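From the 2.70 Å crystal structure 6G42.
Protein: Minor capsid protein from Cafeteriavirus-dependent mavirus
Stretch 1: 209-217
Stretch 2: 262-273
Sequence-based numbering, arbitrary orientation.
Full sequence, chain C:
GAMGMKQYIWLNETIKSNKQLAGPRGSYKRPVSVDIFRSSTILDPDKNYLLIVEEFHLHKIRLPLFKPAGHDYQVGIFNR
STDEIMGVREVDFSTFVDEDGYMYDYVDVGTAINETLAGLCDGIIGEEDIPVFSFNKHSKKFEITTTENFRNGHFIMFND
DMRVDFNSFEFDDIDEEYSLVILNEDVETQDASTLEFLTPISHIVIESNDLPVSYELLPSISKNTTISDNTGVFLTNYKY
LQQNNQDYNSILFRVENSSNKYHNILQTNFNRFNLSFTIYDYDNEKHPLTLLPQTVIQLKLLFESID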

# COMPACT_ATOMS: atom_id res chain seq x y z
N ASN C 209 16.88 32.85 -2.59
CA ASN C 209 17.61 33.99 -1.99
C ASN C 209 16.84 35.33 -2.02
O ASN C 209 17.14 36.22 -1.23
CB ASN C 209 19.02 34.15 -2.58
CG ASN C 209 19.05 34.23 -4.10
OD1 ASN C 209 18.05 34.55 -4.74
ND2 ASN C 209 20.20 33.93 -4.69
N ASP C 210 15.86 35.47 -2.92
CA ASP C 210 15.14 36.75 -3.11
C ASP C 210 13.59 36.73 -3.13
O ASP C 210 12.96 37.75 -3.44
CB ASP C 210 15.67 37.43 -4.38
CG ASP C 210 15.39 36.63 -5.65
OD1 ASP C 210 15.03 35.43 -5.55
OD2 ASP C 210 15.55 37.20 -6.75
N LEU C 211 12.97 35.60 -2.80
CA LEU C 211 11.51 35.53 -2.66
C LEU C 211 11.12 36.05 -1.28
O LEU C 211 11.60 35.51 -0.28
CB LEU C 211 11.00 34.09 -2.82
CG LEU C 211 9.49 33.85 -2.72
CD1 LEU C 211 8.72 34.47 -3.87
CD2 LEU C 211 9.20 32.36 -2.66
N PRO C 212 10.26 37.09 -1.20
CA PRO C 212 9.85 37.58 0.11
C PRO C 212 8.91 36.59 0.82
O PRO C 212 7.68 36.69 0.74
CB PRO C 212 9.17 38.92 -0.20
CG PRO C 212 8.70 38.79 -1.61
CD PRO C 212 9.69 37.89 -2.30
N VAL C 213 9.54 35.64 1.50
CA VAL C 213 8.85 34.55 2.19
C VAL C 213 9.41 34.44 3.61
O VAL C 213 10.57 34.79 3.86
CB VAL C 213 9.00 33.22 1.40
CG1 VAL C 213 10.44 32.70 1.44
CG2 VAL C 213 8.04 32.17 1.90
N SER C 214 8.58 33.96 4.53
CA SER C 214 9.00 33.79 5.91
C SER C 214 10.09 32.72 6.01
O SER C 214 10.01 31.69 5.35
CB SER C 214 7.81 33.43 6.79
OG SER C 214 8.11 33.64 8.15
N TYR C 215 11.09 32.99 6.84
CA TYR C 215 12.23 32.09 7.01
C TYR C 215 11.84 31.03 8.04
O TYR C 215 11.00 31.27 8.89
CB TYR C 215 13.45 32.86 7.53
CG TYR C 215 14.15 33.77 6.52
CD1 TYR C 215 13.48 34.84 5.92
CD2 TYR C 215 15.51 33.59 6.21
CE1 TYR C 215 14.13 35.68 5.02
CE2 TYR C 215 16.16 34.42 5.31
CZ TYR C 215 15.46 35.47 4.72
OH TYR C 215 16.10 36.30 3.82
N GLU C 216 12.46 29.86 7.94
CA GLU C 216 12.37 28.84 8.99
C GLU C 216 13.47 29.11 10.02
O GLU C 216 14.52 29.64 9.67
CB GLU C 216 12.52 27.42 8.42
CG GLU C 216 11.46 27.00 7.39
CD GLU C 216 11.36 25.49 7.19
OE1 GLU C 216 12.32 24.76 7.53
OE2 GLU C 216 10.33 25.01 6.70
N LEU C 217 13.22 28.74 11.27
CA LEU C 217 14.17 28.97 12.37
C LEU C 217 15.12 27.79 12.48
O LEU C 217 14.66 26.65 12.56
CB LEU C 217 13.43 29.18 13.70
CG LEU C 217 12.30 30.22 13.73
CD1 LEU C 217 11.77 30.36 15.15
CD2 LEU C 217 12.73 31.57 13.19
N TYR C 262 2.90 25.09 4.39
CA TYR C 262 2.65 26.44 3.91
C TYR C 262 3.73 27.38 4.46
O TYR C 262 4.30 27.13 5.53
CB TYR C 262 1.27 26.91 4.39
CG TYR C 262 0.08 26.36 3.62
CD1 TYR C 262 -0.20 26.79 2.32
CD2 TYR C 262 -0.80 25.43 4.20
CE1 TYR C 262 -1.29 26.31 1.62
CE2 TYR C 262 -1.90 24.95 3.51
CZ TYR C 262 -2.14 25.39 2.21
OH TYR C 262 -3.23 24.92 1.51
N HIS C 263 3.99 28.45 3.72
CA HIS C 263 4.88 29.53 4.16
C HIS C 263 4.25 30.87 3.86
O HIS C 263 3.63 31.03 2.82
CB HIS C 263 6.23 29.43 3.47
CG HIS C 263 6.98 28.20 3.82
ND1 HIS C 263 7.64 28.05 5.02
CD2 HIS C 263 7.15 27.03 3.16
CE1 HIS C 263 8.20 26.86 5.07
NE2 HIS C 263 7.91 26.22 3.95
N ASN C 264 4.41 31.82 4.78
CA ASN C 264 3.81 33.15 4.62
C ASN C 264 4.60 33.98 3.62
O ASN C 264 5.83 34.03 3.70
CB ASN C 264 3.77 33.87 5.97
CG ASN C 264 2.71 33.31 6.90
OD1 ASN C 264 3.03 32.70 7.93
ND2 ASN C 264 1.44 33.53 6.56
N ILE C 265 3.90 34.60 2.68
CA ILE C 265 4.49 35.62 1.81
C ILE C 265 4.39 36.96 2.54
O ILE C 265 3.30 37.37 2.94
CB ILE C 265 3.78 35.70 0.44
CG1 ILE C 265 3.97 34.38 -0.35
CG2 ILE C 265 4.28 36.88 -0.39
CD1 ILE C 265 5.40 34.05 -0.75
N LEU C 266 5.54 37.62 2.71
CA LEU C 266 5.64 38.87 3.47
C LEU C 266 5.34 40.12 2.63
O LEU C 266 4.80 41.09 3.15
CB LEU C 266 7.03 38.98 4.11
CG LEU C 266 7.48 37.79 4.98
CD1 LEU C 266 8.93 37.98 5.42
CD2 LEU C 266 6.58 37.57 6.19
N GLN C 267 5.69 40.07 1.34
CA GLN C 267 5.50 41.21 0.42
C GLN C 267 4.76 40.77 -0.85
O GLN C 267 5.06 39.73 -1.41
CB GLN C 267 6.86 41.81 0.01
CG GLN C 267 7.81 42.04 1.17
CD GLN C 267 9.10 42.73 0.74
OE1 GLN C 267 10.17 42.13 0.79
NE2 GLN C 267 8.99 43.98 0.31
N THR C 268 3.82 41.60 -1.29
CA THR C 268 2.98 41.32 -2.46
C THR C 268 3.45 41.95 -3.77
O THR C 268 2.97 41.59 -4.84
CB THR C 268 1.54 41.83 -2.21
OG1 THR C 268 1.58 43.20 -1.80
CG2 THR C 268 0.85 41.00 -1.14
N ASN C 269 4.39 42.89 -3.69
CA ASN C 269 4.77 43.74 -4.83
C ASN C 269 5.84 43.16 -5.79
O ASN C 269 6.18 43.81 -6.77
CB ASN C 269 5.21 45.13 -4.33
CG ASN C 269 6.59 45.11 -3.66
OD1 ASN C 269 6.91 44.20 -2.90
ND2 ASN C 269 7.40 46.14 -3.94
N PHE C 270 6.33 41.96 -5.50
CA PHE C 270 7.44 41.38 -6.28
C PHE C 270 7.06 40.94 -7.69
O PHE C 270 5.89 40.68 -7.99
CB PHE C 270 8.16 40.24 -5.52
CG PHE C 270 7.32 39.00 -5.33
CD1 PHE C 270 6.55 38.85 -4.18
CD2 PHE C 270 7.31 37.99 -6.28
CE1 PHE C 270 5.78 37.71 -3.99
CE2 PHE C 270 6.54 36.85 -6.10
CZ PHE C 270 5.77 36.71 -4.95
N ASN C 271 8.09 40.86 -8.52
CA ASN C 271 7.97 40.62 -9.96
C ASN C 271 8.74 39.38 -10.44
O ASN C 271 8.33 38.72 -11.40
CB ASN C 271 8.52 41.87 -10.65
CG ASN C 271 8.17 41.95 -12.11
OD1 ASN C 271 7.27 41.26 -12.59
ND2 ASN C 271 8.87 42.81 -12.82
N ARG C 272 9.86 39.09 -9.79
CA ARG C 272 10.71 37.97 -10.12
C ARG C 272 11.36 37.39 -8.87
O ARG C 272 11.48 38.07 -7.84
CB ARG C 272 11.79 38.41 -11.12
CG ARG C 272 12.75 39.46 -10.60
CD ARG C 272 13.56 40.10 -11.72
NE ARG C 272 14.65 39.25 -12.19
CZ ARG C 272 15.54 39.60 -13.12
NH1 ARG C 272 15.48 40.79 -13.71
NH2 ARG C 272 16.50 38.74 -13.48
N PHE C 273 11.77 36.13 -8.96
CA PHE C 273 12.52 35.46 -7.90
C PHE C 273 13.26 34.24 -8.42
O PHE C 273 12.99 33.77 -9.53
CB PHE C 273 11.61 35.08 -6.72
CG PHE C 273 10.47 34.18 -7.09
CD1 PHE C 273 9.27 34.71 -7.57
CD2 PHE C 273 10.57 32.80 -6.94
CE1 PHE C 273 8.21 33.88 -7.90
CE2 PHE C 273 9.51 31.97 -7.27
CZ PHE C 273 8.33 32.51 -7.76

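The apolar centre of the contact is a methyl group that lies over the faces of two aromatic rings, whose centroids are seen from it at roughly a right angle. Leu-211, buried, takes chi1 t and chi2 p, and although its CA-to-CB bond points sideways, the end of the side chain reaches the second stretch. Its CD1 lies over one face of the Phe-273 ring, 3.8 Å from the ring centroid and 16° off the normal, with Leu-211 CD1 and Phe-273 CG 3.7 Å apart. The same CD1 also lies over a face of Phe-270, 4.2 Å from that centroid and 27° off the normal; here the closest pair is Leu-211 CD1 to Phe-270 CZ at 3.9 Å. Both phenylalanines are buried, have chi1 p and point toward the first stretch, so a branched aliphatic side chain can present one methyl to two flat aromatic surfaces.

Pro-212 extends this apolar patch and has the largest covered area of any residue in either stretch, 115 Å². Its ring packs on Phe-270, with Pro-212 CG 3.4 Å from Phe-270 CD1 and Pro-212 CD 4.2 Å from the ring centroid in an off-centre CH-pi contact. Gln-267 borders the patch, its OE1 3.5 Å from Pro-212 CB.

Next to the packed rings the backbones meet in a single beta bridge between Val-213 and Ile-265, whose CA atoms are 4.5 Å apart. Two hydrogen bonds frame it: Leu-266 N donates to Pro-212 O at 3.1 Å, and Ser-214 N donates to Asn-264 O at 2.9 Å. Proline, which lacks an amide hydrogen, thus still contributes through its carbonyl. Each acceptor also receives a CA-H...O contact, Ile-265 CA to Pro-212 O at 3.5 Å and Val-213 CA to Asn-264 O at 3.4 Å. The CA-to-CB bond of Val-213 points away overall, yet its CG2 approaches His-263 CB at 3.6 Å and Ile-265 CD1 at 4.2 Å, a compact apolar fit beside the bridge. Leu-266, more exposed, points toward the first stretch and places its CG 4.0 Å from Ser-214 N, alongside the hydrogen-bonded backbone.

The polar edge has two ends. At one, Glu-216 extends so that its OE2 lies 3.3 Å from His-263 CE1, near the plane of the imidazole and at its edge; both carboxylate oxygens are hydrogen-bonded elsewhere in the structure. At the other, exposed Asp-210 brings OD1 within 3.4 Å of Phe-273 CA, a close contact at the margin of the aromatic cluster.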